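Local coordinates for probable intron-encoded endonuclease 1 (Wickerhamomyces canadensis, PDB 6X1J), which acts as a LAGLIDADG homing endonuclease that recognises its DNA target and takes part in homing of the mitochondrial 21S rRNA gene intron, at residues Lys26-Leu32 against Phe107-Phe112; Tyr70-Ile74 against Tyr143-Asp147; Gly116-Met120 against Asp130-Tyr135; Lys159-Leu163 against Asn205-Phe211. One frame throughout, in Å; residues are numbered along the deposited sequence.

Interaction 1: residues Lys26-Leu32 against Phe107-Phe112; sequences KKQWTTL and FEHKAF. With nucleotides of chain C.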
# COMPACT_ATOMS: atom_id res chain seq x y z
N LYS A 26 -4.20 23.64 -2.51
CA LYS A 26 -4.73 22.41 -3.20
C LYS A 26 -4.84 22.57 -4.72
O LYS A 26 -4.56 21.58 -5.42
CB LYS A 26 -6.09 22.03 -2.66
CG LYS A 26 -5.99 21.51 -1.24
CD LYS A 26 -7.30 21.09 -0.70
CE LYS A 26 -7.14 20.77 0.76
NZ LYS A 26 -8.34 20.14 1.31
N LYS A 27 -5.22 23.74 -5.22
CA LYS A 27 -5.42 23.96 -6.68
C LYS A 27 -4.06 23.91 -7.39
O LYS A 27 -4.04 23.93 -8.65
CB LYS A 27 -6.07 25.31 -6.98
CG LYS A 27 -7.20 25.76 -6.06
CD LYS A 27 -7.89 27.00 -6.60
CE LYS A 27 -8.75 27.73 -5.59
NZ LYS A 27 -9.65 26.79 -4.89
N GLN A 28 -2.96 23.85 -6.65
CA GLN A 28 -1.60 23.72 -7.26
C GLN A 28 -1.45 22.27 -7.79
O GLN A 28 -0.43 21.99 -8.48
CB GLN A 28 -0.51 24.13 -6.27
CG GLN A 28 -0.27 25.64 -6.19
CD GLN A 28 0.30 26.15 -4.88
OE1 GLN A 28 0.48 27.35 -4.69
NE2 GLN A 28 0.55 25.25 -3.95
N TRP A 29 -2.43 21.40 -7.48
CA TRP A 29 -2.45 19.97 -7.89
C TRP A 29 -3.87 19.52 -8.24
O TRP A 29 -4.78 19.75 -7.41
CB TRP A 29 -1.87 19.08 -6.76
CG TRP A 29 -0.39 19.25 -6.68
CD1 TRP A 29 0.55 18.78 -7.55
CD2 TRP A 29 0.29 20.11 -5.76
NE1 TRP A 29 1.79 19.24 -7.19
CE2 TRP A 29 1.66 20.07 -6.11
CE3 TRP A 29 -0.13 20.87 -4.67
CZ2 TRP A 29 2.62 20.77 -5.39
CZ3 TRP A 29 0.82 21.57 -3.96
CH2 TRP A 29 2.17 21.53 -4.33
N THR A 30 -4.01 18.78 -9.33
CA THR A 30 -5.29 18.24 -9.86
C THR A 30 -5.24 16.69 -9.93
O THR A 30 -6.14 16.09 -9.38
CB THR A 30 -5.65 18.95 -11.18
OG1 THR A 30 -4.65 18.67 -12.15
CG2 THR A 30 -5.72 20.45 -11.07
N THR A 31 -4.24 16.06 -10.55
CA THR A 31 -4.19 14.56 -10.69
C THR A 31 -2.90 13.96 -10.06
O THR A 31 -1.85 14.64 -10.04
CB THR A 31 -4.38 14.16 -12.16
OG1 THR A 31 -3.30 14.70 -12.90
CG2 THR A 31 -5.67 14.69 -12.76
N LEU A 32 -2.95 12.71 -9.58
CA LEU A 32 -1.72 12.02 -9.10
C LEU A 32 -0.80 11.85 -10.30
O LEU A 32 -1.30 11.71 -11.41
CB LEU A 32 -2.05 10.66 -8.46
CG LEU A 32 -2.93 10.76 -7.21
CD1 LEU A 32 -3.23 9.38 -6.63
CD2 LEU A 32 -2.31 11.68 -6.16
N PHE A 107 -4.28 15.41 3.40
CA PHE A 107 -5.60 16.10 3.44
C PHE A 107 -6.53 15.45 2.40
O PHE A 107 -6.05 14.76 1.51
CB PHE A 107 -5.43 17.62 3.27
CG PHE A 107 -4.55 18.08 2.13
CD1 PHE A 107 -4.90 17.81 0.82
CD2 PHE A 107 -3.44 18.87 2.37
CE1 PHE A 107 -4.11 18.24 -0.23
CE2 PHE A 107 -2.65 19.32 1.32
CZ PHE A 107 -2.98 18.99 0.02
N GLU A 108 -7.84 15.73 2.48
CA GLU A 108 -8.82 15.44 1.39
C GLU A 108 -8.37 16.13 0.11
O GLU A 108 -7.89 17.26 0.17
CB GLU A 108 -10.21 15.92 1.78
CG GLU A 108 -10.72 15.25 3.04
CD GLU A 108 -12.06 15.79 3.50
OE1 GLU A 108 -12.69 16.55 2.70
OE2 GLU A 108 -12.47 15.45 4.65
N HIS A 109 -8.51 15.47 -1.02
CA HIS A 109 -8.18 16.04 -2.35
C HIS A 109 -8.77 15.13 -3.43
O HIS A 109 -8.56 13.90 -3.35
CB HIS A 109 -6.69 16.24 -2.55
CG HIS A 109 -6.36 17.17 -3.67
ND1 HIS A 109 -6.56 16.83 -4.99
CD2 HIS A 109 -5.78 18.40 -3.69
CE1 HIS A 109 -6.12 17.81 -5.77
NE2 HIS A 109 -5.63 18.78 -5.00
N LYS A 110 -9.41 15.78 -4.40
CA LYS A 110 -10.07 15.22 -5.61
C LYS A 110 -9.12 14.26 -6.34
O LYS A 110 -9.61 13.33 -6.94
CB LYS A 110 -10.47 16.42 -6.49
CG LYS A 110 -11.22 16.10 -7.77
CD LYS A 110 -11.52 17.34 -8.61
CE LYS A 110 -12.92 17.35 -9.19
NZ LYS A 110 -13.95 17.50 -8.14
N ALA A 111 -7.81 14.50 -6.34
CA ALA A 111 -6.81 13.66 -7.02
C ALA A 111 -6.91 12.19 -6.54
O ALA A 111 -6.64 11.32 -7.37
CB ALA A 111 -5.42 14.23 -6.84
N PHE A 112 -7.40 11.92 -5.32
CA PHE A 112 -7.50 10.58 -4.70
C PHE A 112 -8.84 9.90 -5.06
O PHE A 112 -8.98 8.68 -4.78
CB PHE A 112 -7.28 10.64 -3.18
CG PHE A 112 -5.91 11.13 -2.75
CD1 PHE A 112 -4.75 10.47 -3.11
CD2 PHE A 112 -5.78 12.28 -1.96
CE1 PHE A 112 -3.50 10.95 -2.74
CE2 PHE A 112 -4.52 12.75 -1.60
CZ PHE A 112 -3.39 12.10 -2.01
P DA C 7 -8.49 18.96 5.10
OP1 DA C 7 -8.32 20.03 4.09
OP2 DA C 7 -8.85 17.56 4.64
O5' DA C 7 -7.18 18.92 6.01
C5' DA C 7 -6.39 20.11 6.26
C4' DA C 7 -5.81 20.03 7.65
O4' DA C 7 -6.90 19.95 8.60
C3' DA C 7 -4.92 18.81 7.92
O3' DA C 7 -3.68 19.26 8.51
C2' DA C 7 -5.84 17.88 8.71
C1' DA C 7 -6.78 18.82 9.45
N9 DA C 7 -8.12 18.29 9.64
C8 DA C 7 -8.89 17.70 8.67
N7 DA C 7 -10.07 17.31 9.09
C5 DA C 7 -10.08 17.66 10.43
C6 DA C 7 -11.06 17.54 11.43
N6 DA C 7 -12.25 16.98 11.22
N1 DA C 7 -10.77 18.00 12.67
C2 DA C 7 -9.57 18.56 12.87
N3 DA C 7 -8.57 18.75 12.00
C4 DA C 7 -8.90 18.28 10.78
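Lys-26, His-109 and Leu-32 carry most of this contact between two loops. The side chain of Lys-26 is fully extended past Phe-107. Its CE lies over one face of that ring, 4.0 Å from the centroid, a CH-pi contact. Beyond the ring, Lys-26 NZ bonds Glu-108 O at 3.1 Å and the phosphate oxygen OP1 of DA7 of chain C at 2.8 Å. Glu-108 N bonds OP2 of the same nucleotide at 3.0 Å, so both loops grip one phosphate. The first loop precedes helix 34-45, the first LAGLIDADG helix. The second leads from strand 98-105 into helix 113-119 of the same repeat. His-109 pins the first loop at its type I turn, Lys-26 to Trp-29. His-109 NE2 donates to Lys-26 O at 3.0 Å and weakly to Trp-29 O. Its ND1 accepts from Ala-111 N at 3.0 Å, which fixes the ring on its own loop. Leu-32 supplies the apolar end. Its CD2 lies 4.1 Å from Ala-111 CB and 3.7 Å from Phe-112 CE1. Leu-32 and Phe-112 also both touch Leu-40 of helix 34-45.

Interaction 2: residues Tyr70-Ile74 against Tyr143-Asp147; sequences YIEHI and YWFMD. With K (potassium ion), chain D.
Both segments are helical. The segment axes run nearly antiparallel, at 152° with a signed crossing angle of -152°. Their closest approach is 12.9 Å, so long side chains must bridge the gap. In register, Tyr-70 CA lies 8.9 Å from Met-146 CA, and Ile-74 CA 9.6 Å from Tyr-143 CA. Tyr-70 (chi1 t) donates from OH to Asp-147 OD1 (chi1 m) at 2.7 Å. The other carboxylate oxygen, Asp-147 OD2, accepts from Asn-43 ND2. His-73 (chi1 t) and Tyr-143 (chi1 m) share a hydrogen bond, NE2 to OH, at 2.8 Å; either may donate. Their rings meet rim to rim, planes at 5°. Ile-74 CD1 packs 3.8 Å from Tyr-143 CE1. Met-146 SD sits 5.1 Å from the Tyr-70 ring centroid, an oblique Met-aromatic contact. Asp-147 O binds potassium at 2.3 Å, with water 1 at 2.6 Å. Asp-47 and DNA phosphates also bind this ion. Acidic residues at the ends of the two LAGLIDADG helices, here 34-45 and 138-148, hold the metal sites of this family; here the ion is potassium. Helix 68-77 belongs to the first repeat. Helix 34-45 touches Ile-74 and Tyr-143, and Trp-65 of strand 60-65 packs on Tyr-70, Ile-74 and Asp-147.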
# COMPACT_ATOMS: atom_id res chain seq x y z
N TYR A 70 10.04 3.44 6.52
CA TYR A 70 9.05 3.13 5.45
C TYR A 70 7.99 4.24 5.35
O TYR A 70 7.77 4.76 4.23
CB TYR A 70 8.39 1.76 5.62
CG TYR A 70 7.50 1.37 4.45
CD1 TYR A 70 8.00 1.38 3.16
CD2 TYR A 70 6.18 0.99 4.63
CE1 TYR A 70 7.20 1.04 2.07
CE2 TYR A 70 5.38 0.64 3.55
CZ TYR A 70 5.89 0.66 2.27
OH TYR A 70 5.10 0.32 1.20
N ILE A 71 7.32 4.58 6.46
CA ILE A 71 6.32 5.68 6.47
C ILE A 71 6.97 6.98 5.99
O ILE A 71 6.28 7.76 5.27
CB ILE A 71 5.61 5.83 7.82
CG1 ILE A 71 4.39 6.74 7.69
CG2 ILE A 71 6.57 6.36 8.87
CD1 ILE A 71 3.39 6.63 8.86
N GLU A 72 8.21 7.26 6.35
CA GLU A 72 8.85 8.53 5.92
C GLU A 72 9.08 8.52 4.39
O GLU A 72 8.86 9.58 3.71
CB GLU A 72 10.18 8.77 6.64
CG GLU A 72 10.03 9.22 8.07
CD GLU A 72 11.34 9.29 8.84
OE1 GLU A 72 12.43 9.10 8.22
OE2 GLU A 72 11.28 9.48 10.05
N HIS A 73 9.37 7.35 3.84
CA HIS A 73 9.46 7.14 2.37
C HIS A 73 8.09 7.39 1.68
O HIS A 73 8.08 8.02 0.60
CB HIS A 73 9.96 5.72 2.09
CG HIS A 73 9.93 5.39 0.64
ND1 HIS A 73 10.87 5.89 -0.25
CD2 HIS A 73 9.06 4.63 -0.07
CE1 HIS A 73 10.61 5.43 -1.46
NE2 HIS A 73 9.50 4.66 -1.37
N ILE A 74 6.99 6.85 2.22
CA ILE A 74 5.62 6.96 1.62
C ILE A 74 5.22 8.45 1.63
O ILE A 74 4.86 9.01 0.57
CB ILE A 74 4.63 6.06 2.39
CG1 ILE A 74 4.96 4.57 2.23
CG2 ILE A 74 3.20 6.36 1.95
CD1 ILE A 74 4.89 4.06 0.82
N TYR A 143 5.16 -2.20 -3.87
CA TYR A 143 4.48 -1.55 -2.72
C TYR A 143 3.52 -2.55 -2.07
O TYR A 143 3.49 -2.62 -0.84
CB TYR A 143 3.93 -0.18 -3.16
CG TYR A 143 5.02 0.86 -3.27
CD1 TYR A 143 5.51 1.52 -2.15
CD2 TYR A 143 5.66 1.09 -4.48
CE1 TYR A 143 6.57 2.44 -2.23
CE2 TYR A 143 6.73 1.99 -4.58
CZ TYR A 143 7.19 2.66 -3.45
OH TYR A 143 8.22 3.55 -3.58
N TRP A 144 2.74 -3.30 -2.85
CA TRP A 144 1.84 -4.35 -2.33
C TRP A 144 2.68 -5.31 -1.51
O TRP A 144 2.31 -5.65 -0.39
CB TRP A 144 1.21 -5.07 -3.49
CG TRP A 144 0.16 -6.06 -3.13
CD1 TRP A 144 -0.49 -6.22 -1.95
CD2 TRP A 144 -0.47 -6.92 -4.08
NE1 TRP A 144 -1.46 -7.18 -2.09
CE2 TRP A 144 -1.46 -7.63 -3.38
CE3 TRP A 144 -0.26 -7.18 -5.44
CZ2 TRP A 144 -2.26 -8.58 -4.02
CZ3 TRP A 144 -1.02 -8.14 -6.06
CH2 TRP A 144 -2.02 -8.82 -5.36
N PHE A 145 3.82 -5.69 -2.04
CA PHE A 145 4.72 -6.66 -1.36
C PHE A 145 5.34 -6.06 -0.08
O PHE A 145 5.38 -6.73 0.97
CB PHE A 145 5.76 -7.22 -2.35
CG PHE A 145 6.57 -8.34 -1.72
CD1 PHE A 145 6.04 -9.61 -1.59
CD2 PHE A 145 7.80 -8.08 -1.15
CE1 PHE A 145 6.72 -10.60 -0.91
CE2 PHE A 145 8.49 -9.08 -0.48
CZ PHE A 145 7.95 -10.34 -0.36
N MET A 146 5.80 -4.80 -0.07
CA MET A 146 6.40 -4.23 1.17
C MET A 146 5.31 -4.14 2.23
O MET A 146 5.57 -4.42 3.42
CB MET A 146 7.05 -2.86 0.90
CG MET A 146 8.22 -2.96 -0.08
SD MET A 146 9.22 -1.44 -0.30
CE MET A 146 8.35 -0.59 -1.62
N ASP A 147 4.08 -3.88 1.82
CA ASP A 147 2.92 -3.76 2.74
C ASP A 147 2.56 -5.16 3.26
O ASP A 147 2.77 -5.41 4.49
CB ASP A 147 1.78 -3.05 2.04
CG ASP A 147 1.97 -1.55 1.88
OD1 ASP A 147 3.06 -1.05 2.26
OD2 ASP A 147 1.02 -0.88 1.41
K K D . 1.82 -5.10 6.59
O HOH W 1 3.31 -6.23 8.41
O HOH W 2 0.52 -6.58 9.25

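Interaction 3: residues Gly116-Met120 against Asp130-Tyr135; sequences GYYFM and DLVLNY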
# COMPACT_ATOMS: atom_id res chain seq x y z
N GLY A 116 -10.01 6.04 -5.17
CA GLY A 116 -10.96 5.80 -4.07
C GLY A 116 -12.24 5.11 -4.56
O GLY A 116 -12.67 4.15 -3.89
N TYR A 117 -12.86 5.59 -5.67
CA TYR A 117 -14.13 5.03 -6.19
C TYR A 117 -13.85 3.68 -6.85
O TYR A 117 -14.70 2.80 -6.76
CB TYR A 117 -14.89 6.02 -7.09
CG TYR A 117 -15.61 7.10 -6.32
CD1 TYR A 117 -16.62 6.79 -5.41
CD2 TYR A 117 -15.29 8.44 -6.49
CE1 TYR A 117 -17.28 7.78 -4.69
CE2 TYR A 117 -15.94 9.44 -5.78
CZ TYR A 117 -16.93 9.11 -4.87
OH TYR A 117 -17.59 10.11 -4.21
N TYR A 118 -12.64 3.50 -7.38
CA TYR A 118 -12.24 2.26 -8.09
C TYR A 118 -12.14 1.09 -7.11
O TYR A 118 -12.57 -0.04 -7.48
CB TYR A 118 -10.96 2.52 -8.88
CG TYR A 118 -10.61 1.39 -9.80
CD1 TYR A 118 -11.23 1.27 -11.03
CD2 TYR A 118 -9.72 0.42 -9.41
CE1 TYR A 118 -10.95 0.20 -11.86
CE2 TYR A 118 -9.42 -0.66 -10.23
CZ TYR A 118 -10.05 -0.77 -11.46
OH TYR A 118 -9.75 -1.82 -12.27
N PHE A 119 -11.63 1.35 -5.90
CA PHE A 119 -11.33 0.32 -4.86
C PHE A 119 -12.44 0.18 -3.83
O PHE A 119 -12.63 -0.94 -3.30
CB PHE A 119 -10.03 0.65 -4.11
CG PHE A 119 -8.84 0.09 -4.82
CD1 PHE A 119 -8.54 -1.25 -4.72
CD2 PHE A 119 -8.07 0.89 -5.65
CE1 PHE A 119 -7.48 -1.78 -5.43
CE2 PHE A 119 -7.00 0.35 -6.35
CZ PHE A 119 -6.70 -0.98 -6.22
N MET A 120 -13.09 1.27 -3.46
CA MET A 120 -14.03 1.21 -2.31
C MET A 120 -15.48 1.17 -2.81
O MET A 120 -15.86 2.01 -3.63
CB MET A 120 -13.84 2.40 -1.37
CG MET A 120 -12.43 2.56 -0.87
SD MET A 120 -11.93 1.18 0.24
CE MET A 120 -10.42 0.81 -0.63
N ASP A 130 -10.79 -5.54 -13.90
CA ASP A 130 -9.71 -5.13 -14.85
C ASP A 130 -8.52 -4.52 -14.09
O ASP A 130 -7.63 -3.87 -14.75
CB ASP A 130 -10.23 -4.21 -15.94
CG ASP A 130 -10.57 -2.81 -15.50
OD1 ASP A 130 -11.19 -2.67 -14.39
OD2 ASP A 130 -10.26 -1.87 -16.27
N LEU A 131 -8.56 -4.59 -12.76
CA LEU A 131 -7.47 -4.01 -11.93
C LEU A 131 -6.08 -4.44 -12.45
O LEU A 131 -5.22 -3.56 -12.69
CB LEU A 131 -7.64 -4.46 -10.49
CG LEU A 131 -6.43 -4.23 -9.58
CD1 LEU A 131 -6.08 -2.75 -9.50
CD2 LEU A 131 -6.76 -4.77 -8.20
N VAL A 132 -5.85 -5.75 -12.58
CA VAL A 132 -4.50 -6.24 -12.91
C VAL A 132 -4.14 -5.75 -14.32
O VAL A 132 -3.08 -5.09 -14.49
CB VAL A 132 -4.38 -7.77 -12.78
CG1 VAL A 132 -3.10 -8.30 -13.40
CG2 VAL A 132 -4.49 -8.23 -11.34
N LEU A 133 -5.03 -5.98 -15.29
CA LEU A 133 -4.73 -5.71 -16.72
C LEU A 133 -4.42 -4.22 -16.83
O LEU A 133 -3.37 -3.88 -17.37
CB LEU A 133 -5.88 -6.12 -17.66
CG LEU A 133 -5.60 -5.85 -19.15
CD1 LEU A 133 -4.54 -6.80 -19.70
CD2 LEU A 133 -6.86 -5.89 -20.04
N ASN A 134 -5.27 -3.35 -16.32
CA ASN A 134 -5.19 -1.93 -16.73
C ASN A 134 -4.38 -1.08 -15.74
O ASN A 134 -4.08 0.04 -16.12
CB ASN A 134 -6.59 -1.36 -17.02
CG ASN A 134 -7.29 -2.05 -18.17
OD1 ASN A 134 -6.64 -2.47 -19.12
ND2 ASN A 134 -8.61 -2.19 -18.08
N TYR A 135 -4.04 -1.54 -14.52
CA TYR A 135 -3.52 -0.62 -13.46
C TYR A 135 -2.27 -1.13 -12.75
O TYR A 135 -1.42 -0.27 -12.50
CB TYR A 135 -4.58 -0.30 -12.39
CG TYR A 135 -5.78 0.42 -12.96
CD1 TYR A 135 -5.79 1.80 -13.13
CD2 TYR A 135 -6.89 -0.31 -13.40
CE1 TYR A 135 -6.89 2.44 -13.69
CE2 TYR A 135 -7.98 0.32 -13.97
CZ TYR A 135 -7.99 1.70 -14.11
OH TYR A 135 -9.10 2.29 -14.65
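Residues Gly-116 to Phe-119 form the end of helix 113-119, and Met-120 is the first to leave helical geometry. Asp-130 is the N-cap residue of the short helix 131-134, though its side chain makes no capping bond. The backbones stay apart: the nearest CA atoms, of Tyr-118 and Leu-131, are 8.8 Å from each other. Tyr-118 spans the gap. Its OH donates to Asp-130 OD1 at 2.7 Å. The other oxygen, Asp-130 OD2, takes a very short bond of 2.5 Å from Asn-134 ND2. The Tyr-118 and Tyr-135 rings meet obliquely, centroids 4.6 Å apart. Leu-131 CD1 packs against both Tyr-118 and Phe-119, 4.0 Å from Tyr-118 CE2 and 3.8 Å from Phe-119 CZ. Lys-128 adds a cation-pi contact to Tyr-118. Leu-131 also touches Leu-178 of helix 172-186, in the second repeat. The contact thus ties the last helix of the first repeat to the linker that joins the two repeats of a single-chain LAGLIDADG endonuclease.

Interaction 4: residues Lys159-Leu163 against Asn205-Phe211; sequences KNKSL and NKDYELF
This contact lies in the second repeat of the LAGLIDADG fold. It joins the loop between strands 149-151 and 163-165 to the start of the last helix, 208-215. The loop 159-163 has no regular structure until Leu-163 begins its strand. Asn-160 (chi1 t) makes an Asx turn: its OD1 accepts from Ser-162 N at 3.2 Å and from Ser-162 OG at 2.8 Å. The second segment opens as a 3-10 turn, 205-207, and then becomes helix. Asn-205 comes nearest the loop, its CA 4.3 Å from Ser-162 CA. With chi1 t, its OD1 accepts from Lys-161 N at 2.9 Å. Asn-205 N lies 3.0 Å from Ser-162 OG, and Asn-205 O accepts from Tyr-208 N at 3.0 Å. Asp-207 turns to another loop, where its OD2 accepts from Asn-189 N. Its own O accepts from Phe-211 N at 2.9 Å. Tyr-208 (chi1 t) points toward the loop. Lys-161 (chi1 m, chi2 and chi3 t) lays its CD over one face of that ring, 3.9 Å from the centroid, in a CH-pi contact. The ring's OH bonds Leu-227 O. Phe-211 (chi1 t) comes one helical turn later and also stacks edge-to-face with Phe-145. Leu-163 (chi1 m, chi2 t) packs against both rings, with its CD1 4.1 Å from Tyr-208 CD1 and 3.6 Å from Phe-211 CD2.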
# COMPACT_ATOMS: atom_id res chain seq x y z
N LYS A 159 16.17 -23.12 1.84
CA LYS A 159 16.46 -22.97 0.40
C LYS A 159 15.14 -22.68 -0.32
O LYS A 159 15.15 -22.52 -1.53
CB LYS A 159 17.21 -24.23 -0.06
CG LYS A 159 18.55 -24.45 0.65
CD LYS A 159 19.74 -23.87 -0.10
CE LYS A 159 21.00 -23.73 0.73
NZ LYS A 159 22.21 -23.50 -0.11
N ASN A 160 14.02 -22.76 0.41
CA ASN A 160 12.67 -22.55 -0.17
C ASN A 160 12.37 -21.05 -0.16
O ASN A 160 12.03 -20.55 0.92
CB ASN A 160 11.57 -23.26 0.61
CG ASN A 160 10.20 -23.20 -0.04
OD1 ASN A 160 10.03 -22.66 -1.16
ND2 ASN A 160 9.23 -23.80 0.65
N LYS A 161 12.46 -20.41 -1.33
CA LYS A 161 12.26 -18.94 -1.49
C LYS A 161 10.84 -18.60 -1.99
O LYS A 161 10.64 -17.49 -2.60
CB LYS A 161 13.29 -18.42 -2.49
CG LYS A 161 14.73 -18.65 -2.08
CD LYS A 161 15.73 -18.22 -3.14
CE LYS A 161 17.15 -18.53 -2.71
NZ LYS A 161 18.12 -17.53 -3.19
N SER A 162 9.87 -19.50 -1.74
CA SER A 162 8.43 -19.21 -1.88
C SER A 162 8.07 -17.96 -1.06
O SER A 162 8.63 -17.74 0.04
CB SER A 162 7.61 -20.42 -1.50
OG SER A 162 7.84 -21.47 -2.44
N LEU A 163 7.21 -17.11 -1.63
CA LEU A 163 6.72 -15.86 -1.02
C LEU A 163 5.19 -15.88 -0.97
O LEU A 163 4.58 -16.73 -1.58
CB LEU A 163 7.21 -14.69 -1.87
CG LEU A 163 8.73 -14.58 -1.97
CD1 LEU A 163 9.11 -13.56 -3.04
CD2 LEU A 163 9.32 -14.22 -0.61
N ASN A 205 8.73 -21.18 -5.28
CA ASN A 205 10.19 -21.02 -5.31
C ASN A 205 10.68 -20.79 -6.74
O ASN A 205 11.65 -20.03 -6.93
CB ASN A 205 10.92 -22.23 -4.70
CG ASN A 205 12.42 -22.08 -4.82
OD1 ASN A 205 13.00 -21.30 -4.07
ND2 ASN A 205 13.03 -22.73 -5.82
N LYS A 206 10.08 -21.46 -7.71
CA LYS A 206 10.61 -21.39 -9.09
C LYS A 206 10.20 -20.04 -9.72
O LYS A 206 10.79 -19.73 -10.78
CB LYS A 206 10.12 -22.58 -9.90
CG LYS A 206 8.67 -22.55 -10.37
CD LYS A 206 8.25 -23.89 -10.93
CE LYS A 206 7.05 -23.83 -11.84
NZ LYS A 206 5.83 -23.47 -11.09
N ASP A 207 9.29 -19.27 -9.10
CA ASP A 207 9.01 -17.87 -9.53
C ASP A 207 9.96 -16.86 -8.86
O ASP A 207 9.91 -15.66 -9.22
CB ASP A 207 7.57 -17.44 -9.26
CG ASP A 207 6.60 -17.95 -10.30
OD1 ASP A 207 7.09 -18.36 -11.37
OD2 ASP A 207 5.38 -17.94 -10.01
N TYR A 208 10.84 -17.30 -7.95
CA TYR A 208 11.62 -16.34 -7.11
C TYR A 208 12.48 -15.39 -7.95
O TYR A 208 12.39 -14.21 -7.69
CB TYR A 208 12.56 -17.00 -6.10
CG TYR A 208 13.30 -15.97 -5.28
CD1 TYR A 208 12.67 -15.32 -4.23
CD2 TYR A 208 14.59 -15.61 -5.58
CE1 TYR A 208 13.33 -14.37 -3.48
CE2 TYR A 208 15.27 -14.65 -4.84
CZ TYR A 208 14.64 -14.03 -3.77
OH TYR A 208 15.27 -13.07 -3.02
N GLU A 209 13.29 -15.89 -8.90
CA GLU A 209 14.21 -15.04 -9.70
C GLU A 209 13.38 -14.01 -10.48
O GLU A 209 13.74 -12.83 -10.44
CB GLU A 209 15.16 -15.85 -10.58
CG GLU A 209 16.40 -16.39 -9.84
CD GLU A 209 17.19 -15.44 -8.93
OE1 GLU A 209 17.73 -14.41 -9.42
OE2 GLU A 209 17.27 -15.72 -7.71
N LEU A 210 12.23 -14.42 -11.03
CA LEU A 210 11.34 -13.55 -11.85
C LEU A 210 10.81 -12.44 -10.94
O LEU A 210 10.97 -11.26 -11.31
CB LEU A 210 10.19 -14.38 -12.45
CG LEU A 210 9.05 -13.59 -13.11
CD1 LEU A 210 9.59 -12.68 -14.20
CD2 LEU A 210 8.01 -14.52 -13.69
N PHE A 211 10.21 -12.81 -9.81
CA PHE A 211 9.53 -11.86 -8.90
C PHE A 211 10.55 -10.84 -8.41
O PHE A 211 10.40 -9.63 -8.62
CB PHE A 211 8.89 -12.59 -7.73
CG PHE A 211 7.98 -11.73 -6.91
CD1 PHE A 211 6.69 -11.45 -7.33
CD2 PHE A 211 8.41 -11.20 -5.71
CE1 PHE A 211 5.83 -10.69 -6.55
CE2 PHE A 211 7.56 -10.41 -4.94
CZ PHE A 211 6.26 -10.18 -5.35

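How the interactions relate
The centre of interaction 2 lies about 6 Å from the centre of the chain, and the contact holds a potassium site at the bound DNA, probably where catalytic metal binds in relatives. Interactions 1 and 4 lie on opposite sides of the chain's centre, their own centres about 39 Å apart. Interaction 1 grips the DNA backbone within the first repeat. Interaction 4 touches interaction 2 directly: Phe-145 CD1 is 3.8 Å from Phe-211 CE2, and Phe-145 CZ is 4.1 Å from Leu-163 CD2. Interaction 3 adjoins interaction 1 in sequence. Its helix 131-134 is followed by helix 138-148, and the side chain of Phe-119 is about 10 Å from a potassium ion.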